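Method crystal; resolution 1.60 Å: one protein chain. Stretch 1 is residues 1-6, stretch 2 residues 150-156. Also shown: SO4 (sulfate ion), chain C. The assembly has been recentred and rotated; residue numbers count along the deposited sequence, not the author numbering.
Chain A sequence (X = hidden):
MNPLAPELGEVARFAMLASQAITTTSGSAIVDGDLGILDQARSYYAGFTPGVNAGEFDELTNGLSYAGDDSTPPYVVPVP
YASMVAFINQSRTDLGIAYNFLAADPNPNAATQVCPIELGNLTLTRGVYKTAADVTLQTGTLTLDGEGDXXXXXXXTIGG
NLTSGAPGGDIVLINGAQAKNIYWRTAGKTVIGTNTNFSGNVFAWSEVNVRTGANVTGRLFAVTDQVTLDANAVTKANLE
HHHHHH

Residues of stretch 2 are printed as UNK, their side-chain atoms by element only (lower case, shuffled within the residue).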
ATOM      1  N   MET A   1     -16.370  11.636 -14.820  1.00 18.62           N
ATOM      2  CA  MET A   1     -15.130  11.311 -15.507  1.00 18.06           C
ATOM      3  C   MET A   1     -14.249  10.444 -14.625  1.00 12.49           C
ATOM      4  O   MET A   1     -14.426  10.401 -13.403  1.00 11.35           O
ATOM      5  CB  MET A   1     -14.370  12.579 -15.907  1.00 17.25           C
ATOM      6  CG  MET A   1     -15.193  13.574 -16.689  1.00 15.19           C
ATOM      7  SD  MET A   1     -15.827  12.869 -18.224  1.00 23.26           S
ATOM      8  CE  MET A   1     -14.292  12.446 -19.032  1.00 31.07           C
ATOM      9  N   ASN A   2     -13.301   9.766 -15.258  1.00  9.05           N
ATOM     10  CA  ASN A   2     -12.339   8.959 -14.526  1.00  7.16           C
ATOM     11  C   ASN A   2     -11.586   9.833 -13.528  1.00 10.45           C
ATOM     12  O   ASN A   2     -11.091  10.904 -13.907  1.00 10.64           O
ATOM     13  CB  ASN A   2     -11.351   8.311 -15.490  1.00  7.25           C
ATOM     14  CG  ASN A   2     -10.661   7.097 -14.897  1.00  8.86           C
ATOM     15  OD1 ASN A   2     -11.178   6.449 -13.975  1.00  7.18           O
ATOM     16  ND2 ASN A   2      -9.503   6.763 -15.444  1.00 13.79           N
ATOM     17  N   PRO A   3     -11.472   9.426 -12.266  1.00  7.54           N
ATOM     18  CA  PRO A   3     -10.648  10.194 -11.324  1.00  8.08           C
ATOM     19  C   PRO A   3      -9.201  10.251 -11.785  1.00  9.59           C
ATOM     20  O   PRO A   3      -8.696   9.336 -12.443  1.00  8.55           O
ATOM     21  CB  PRO A   3     -10.779   9.409 -10.013  1.00  8.11           C
ATOM     22  CG  PRO A   3     -12.078   8.711 -10.138  1.00  8.21           C
ATOM     23  CD  PRO A   3     -12.223   8.356 -11.585  1.00  8.78           C
ATOM     24  N   LEU A   4      -8.537  11.347 -11.433  1.00  5.82           N
ATOM     25  CA  LEU A   4      -7.103  11.474 -11.645  1.00  8.19           C
ATOM     26  C   LEU A   4      -6.370  10.730 -10.536  1.00  6.40           C
ATOM     27  O   LEU A   4      -6.633  10.951  -9.351  1.00  6.95           O
ATOM     28  CB  LEU A   4      -6.695  12.948 -11.662  1.00  8.63           C
ATOM     29  CG  LEU A   4      -5.201  13.242 -11.841  1.00  8.91           C
ATOM     30  CD1 LEU A   4      -4.725  12.742 -13.208  1.00 11.56           C
ATOM     31  CD2 LEU A   4      -4.913  14.737 -11.688  1.00  7.76           C
ATOM     32  N   ALA A   5      -5.488   9.821 -10.918  1.00  5.53           N
ATOM     33  CA  ALA A   5      -4.723   9.089  -9.916  1.00  6.62           C
ATOM     34  C   ALA A   5      -3.617   9.974  -9.354  1.00  4.51           C
ATOM     35  O   ALA A   5      -3.153  10.904 -10.024  1.00  7.78           O
ATOM     36  CB  ALA A   5      -4.119   7.827 -10.525  1.00  6.80           C
ATOM     37  N   PRO A   6      -3.168   9.705  -8.129  1.00  7.31           N
ATOM     38  CA  PRO A   6      -2.042  10.460  -7.577  1.00  7.63           C
ATOM     39  C   PRO A   6      -0.748  10.149  -8.305  1.00  8.53           C
ATOM     40  O   PRO A   6      -0.586   9.106  -8.941  1.00 10.61           O
ATOM     41  CB  PRO A   6      -1.972   9.982  -6.121  1.00  7.51           C
ATOM     42  CG  PRO A   6      -2.541   8.579  -6.172  1.00  6.50           C
ATOM     43  CD  PRO A   6      -3.682   8.707  -7.166  1.00  5.93           C
ATOM     44  N   UNK A 150      -9.601  -0.572 -18.834  1.00 12.28           N
ATOM     45  CA  UNK A 150      -8.504  -0.940 -17.923  1.00 11.79           C
ATOM     46  C   UNK A 150      -7.889   0.244 -17.204  1.00 10.91           C
ATOM     47  O   UNK A 150      -7.140   0.030 -16.244  1.00 11.34           O
ATOM     48  c   UNK A 150      -7.486  -1.626 -18.847  1.00 12.83           C
ATOM     49  c   UNK A 150      -9.312  -0.952 -20.226  1.00 13.98           C
ATOM     50  c   UNK A 150      -8.271  -2.020 -20.061  1.00 19.41           C
ATOM     51  N   UNK A 151      -8.182   1.476 -17.625  1.00 12.70           N
ATOM     52  CA  UNK A 151      -7.654   2.673 -16.983  1.00 13.46           C
ATOM     53  C   UNK A 151      -8.525   3.174 -15.839  1.00  6.47           C
ATOM     54  O   UNK A 151      -8.185   4.194 -15.230  1.00 10.64           O
ATOM     55  o   UNK A 151      -5.536   2.642 -18.770  1.00 14.94           O
ATOM     56  o   UNK A 151      -6.495   4.039 -20.154  1.00 25.93           O
ATOM     57  c   UNK A 151      -6.429   3.463 -19.053  1.00 16.15           C
ATOM     58  c   UNK A 151      -7.480   3.787 -18.015  1.00 12.11           C
ATOM     59  N   UNK A 152      -9.630   2.490 -15.532  1.00  9.02           N
ATOM     60  CA  UNK A 152     -10.551   2.983 -14.513  1.00  7.02           C
ATOM     61  C   UNK A 152      -9.865   3.094 -13.158  1.00  6.48           C
ATOM     62  O   UNK A 152      -9.224   2.143 -12.691  1.00  6.76           O
ATOM     63  o   UNK A 152     -12.604   2.215 -15.524  1.00  7.42           O
ATOM     64  c   UNK A 152     -11.763   2.068 -14.397  1.00  8.42           C
ATOM     65  N   UNK A 153     -10.037   4.249 -12.516  1.00  7.42           N
ATOM     66  CA  UNK A 153      -9.384   4.574 -11.250  1.00  6.22           C
ATOM     67  C   UNK A 153     -10.426   4.542 -10.140  1.00  6.93           C
ATOM     68  O   UNK A 153     -11.532   5.076 -10.296  1.00  6.95           O
ATOM     69  c   UNK A 153      -8.310   6.417  -9.901  1.00  6.98           C
ATOM     70  c   UNK A 153      -8.690   5.947 -11.312  1.00  6.57           C
ATOM     71  c   UNK A 153      -7.455   5.868 -12.187  1.00 10.36           C
ATOM     72  N   UNK A 154     -10.074   3.913  -9.022  1.00  7.07           N
ATOM     73  CA  UNK A 154     -10.920   3.827  -7.837  1.00  4.45           C
ATOM     74  C   UNK A 154     -10.151   4.423  -6.667  1.00  4.91           C
ATOM     75  O   UNK A 154      -9.038   3.984  -6.376  1.00  6.98           O
ATOM     76  c   UNK A 154     -13.966   0.580  -9.487  1.00  5.45           C
ATOM     77  c   UNK A 154     -11.980   1.636  -8.615  1.00  4.96           C
ATOM     78  c   UNK A 154     -11.287   1.223  -9.749  1.00  4.59           C
ATOM     79  c   UNK A 154     -13.314   1.293  -8.488  1.00  7.75           C
ATOM     80  c   UNK A 154     -13.265   0.191 -10.625  1.00  8.85           C
ATOM     81  c   UNK A 154     -11.937   0.512 -10.762  1.00  9.36           C
ATOM     82  c   UNK A 154     -11.284   2.373  -7.508  1.00  6.51           C
ATOM     83  N   UNK A 155     -10.743   5.405  -5.990  1.00  2.73           N
ATOM     84  CA  UNK A 155     -10.129   6.015  -4.818  1.00  5.49           C
ATOM     85  C   UNK A 155     -11.115   5.914  -3.672  1.00  7.53           C
ATOM     86  O   UNK A 155     -12.264   6.360  -3.787  1.00  9.17           O
ATOM     87  c   UNK A 155      -8.615   7.530  -6.117  1.00  6.55           C
ATOM     88  c   UNK A 155      -9.292   8.145  -3.768  1.00  8.27           C
ATOM     89  c   UNK A 155      -8.326   8.924  -6.651  1.00  6.06           C
ATOM     90  c   UNK A 155      -9.732   7.476  -5.071  1.00  4.62           C
ATOM     91  N   UNK A 156     -10.668   5.313  -2.579  1.00  6.53           N
ATOM     92  CA  UNK A 156     -11.409   5.262  -1.327  1.00  6.35           C
ATOM     93  C   UNK A 156     -10.649   6.091  -0.311  1.00  6.70           C
ATOM     94  O   UNK A 156      -9.472   5.825  -0.047  1.00  5.93           O
ATOM     95  c   UNK A 156     -14.456   2.128  -2.567  1.00  6.39           C
ATOM     96  c   UNK A 156     -12.459   1.568  -3.752  1.00  7.02           C
ATOM     97  c   UNK A 156     -13.723   2.876  -1.677  1.00  7.19           C
ATOM     98  c   UNK A 156     -11.571   3.822  -0.848  1.00  5.10           C
ATOM     99  c   UNK A 156     -12.349   2.979  -1.800  1.00  7.96           C
ATOM    100  c   UNK A 156     -11.718   2.328  -2.853  1.00  7.02           C
ATOM    101  c   UNK A 156     -13.824   1.476  -3.605  1.00  7.10           C
TER
HETATM  102  S   SO4 C 301     -17.223   7.929 -14.936  0.51 18.99           S
HETATM  103  O1  SO4 C 301     -16.165   8.364 -15.840  0.51 18.49           O
HETATM  104  O2  SO4 C 301     -17.826   9.058 -14.238  0.51 16.78           O
HETATM  105  O3  SO4 C 301     -18.148   7.115 -15.709  0.51 23.97           O
HETATM  106  O4  SO4 C 301     -16.762   7.083 -13.862  0.51 19.39           O

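Position 150 has three side-chain carbons, and they close a ring onto the backbone nitrogen. No other standard residue does this, so it is Pro 150. The ring lies out of reach of stretch 1, exposed, and its part is conformational: it holds phi at -64° as the chain turns toward the contact.

At position 151 the side chain has two carbons, the second carrying two oxygens. An acid and its amide differ at such a site by one oxygen against one nitrogen; two oxygens identify Asp 151. The end of the side chain leads away from stretch 1, leaving the carboxylate at an exposed site, where a charge is easily tolerated. What the residue offers the contact is its backbone: ND2 of Asn 2 donates a hydrogen bond to the carbonyl O of Asp 151 at 2.9 Å.

Position 152 carries one carbon followed by one oxygen, the hydroxymethyl group of Ser 152. CA-to-CB points away from stretch 1, and OG is hydrogen-bonded to a residue elsewhere in the structure. A small polar side chain suits this buried place because its hydroxyl finds a partner there. On the near side, OD1 of Asn 2 lies 3.6 Å from CA of Ser 152 as it reaches past to the next residue.

Position 153 has three carbons, one bearing the other two, with no heteroatom. This fork at CB is that of Val 153. CB points toward stretch 1 and sits 3.6 Å from the backbone O of Pro 3. Of the two methyls, CG1 lies 3.9 Å from CB of Pro 3, and CG2 lies 4.2 Å from CB of Ala 5. A compact branched side chain thus meets two apolar neighbours at once, while its backbone N donates to OD1 of Asn 2 at 2.9 Å.

Position 154 shows one carbon and then a ring of six carbons; with no oxygen on the ring, this is Phe 154. The strand begins here. The CA-to-CB bond points away from stretch 1, and the ring stays clear of it. The site is buried, and a large ring with no polar atom fits because it leaves no hydrogen-bonding group unsatisfied.

Position 155 has four carbons, forked at the first, with one arm two carbons long: Ile 155. Strand alternation brings CB back toward stretch 1. With chi2 at 169° the longer arm is extended, and its tip, CD1, comes within 4.2 Å of CB of Pro 3 and 3.8 Å of the backbone O of Leu 4. Isoleucine suits this buried site because its side chain is wholly apolar and has an arm long enough for CD1 to reach Pro 3.

Position 156 again has one carbon and a six-carbon ring lacking oxygen, so it is Phe 156. It lies out of reach of stretch 1; its site too is buried, and the apolar ring brings no polar group needing a partner.

The contact combines a polar clamp with an apolar patch. The carboxamide of Asn 2 accepts from Val 153 N and donates to Asp 151 O, with angles of 158° and 156°, satisfying two backbone groups through one side chain. Beside it, Pro 3 packs against Val 153 and Ile 155, and Ala 5 against Val 153. Together the stretches bury 303 Å², joining residues at least 148 positions apart in sequence.

Stretch 2, residues 150-156: PDSVFIF
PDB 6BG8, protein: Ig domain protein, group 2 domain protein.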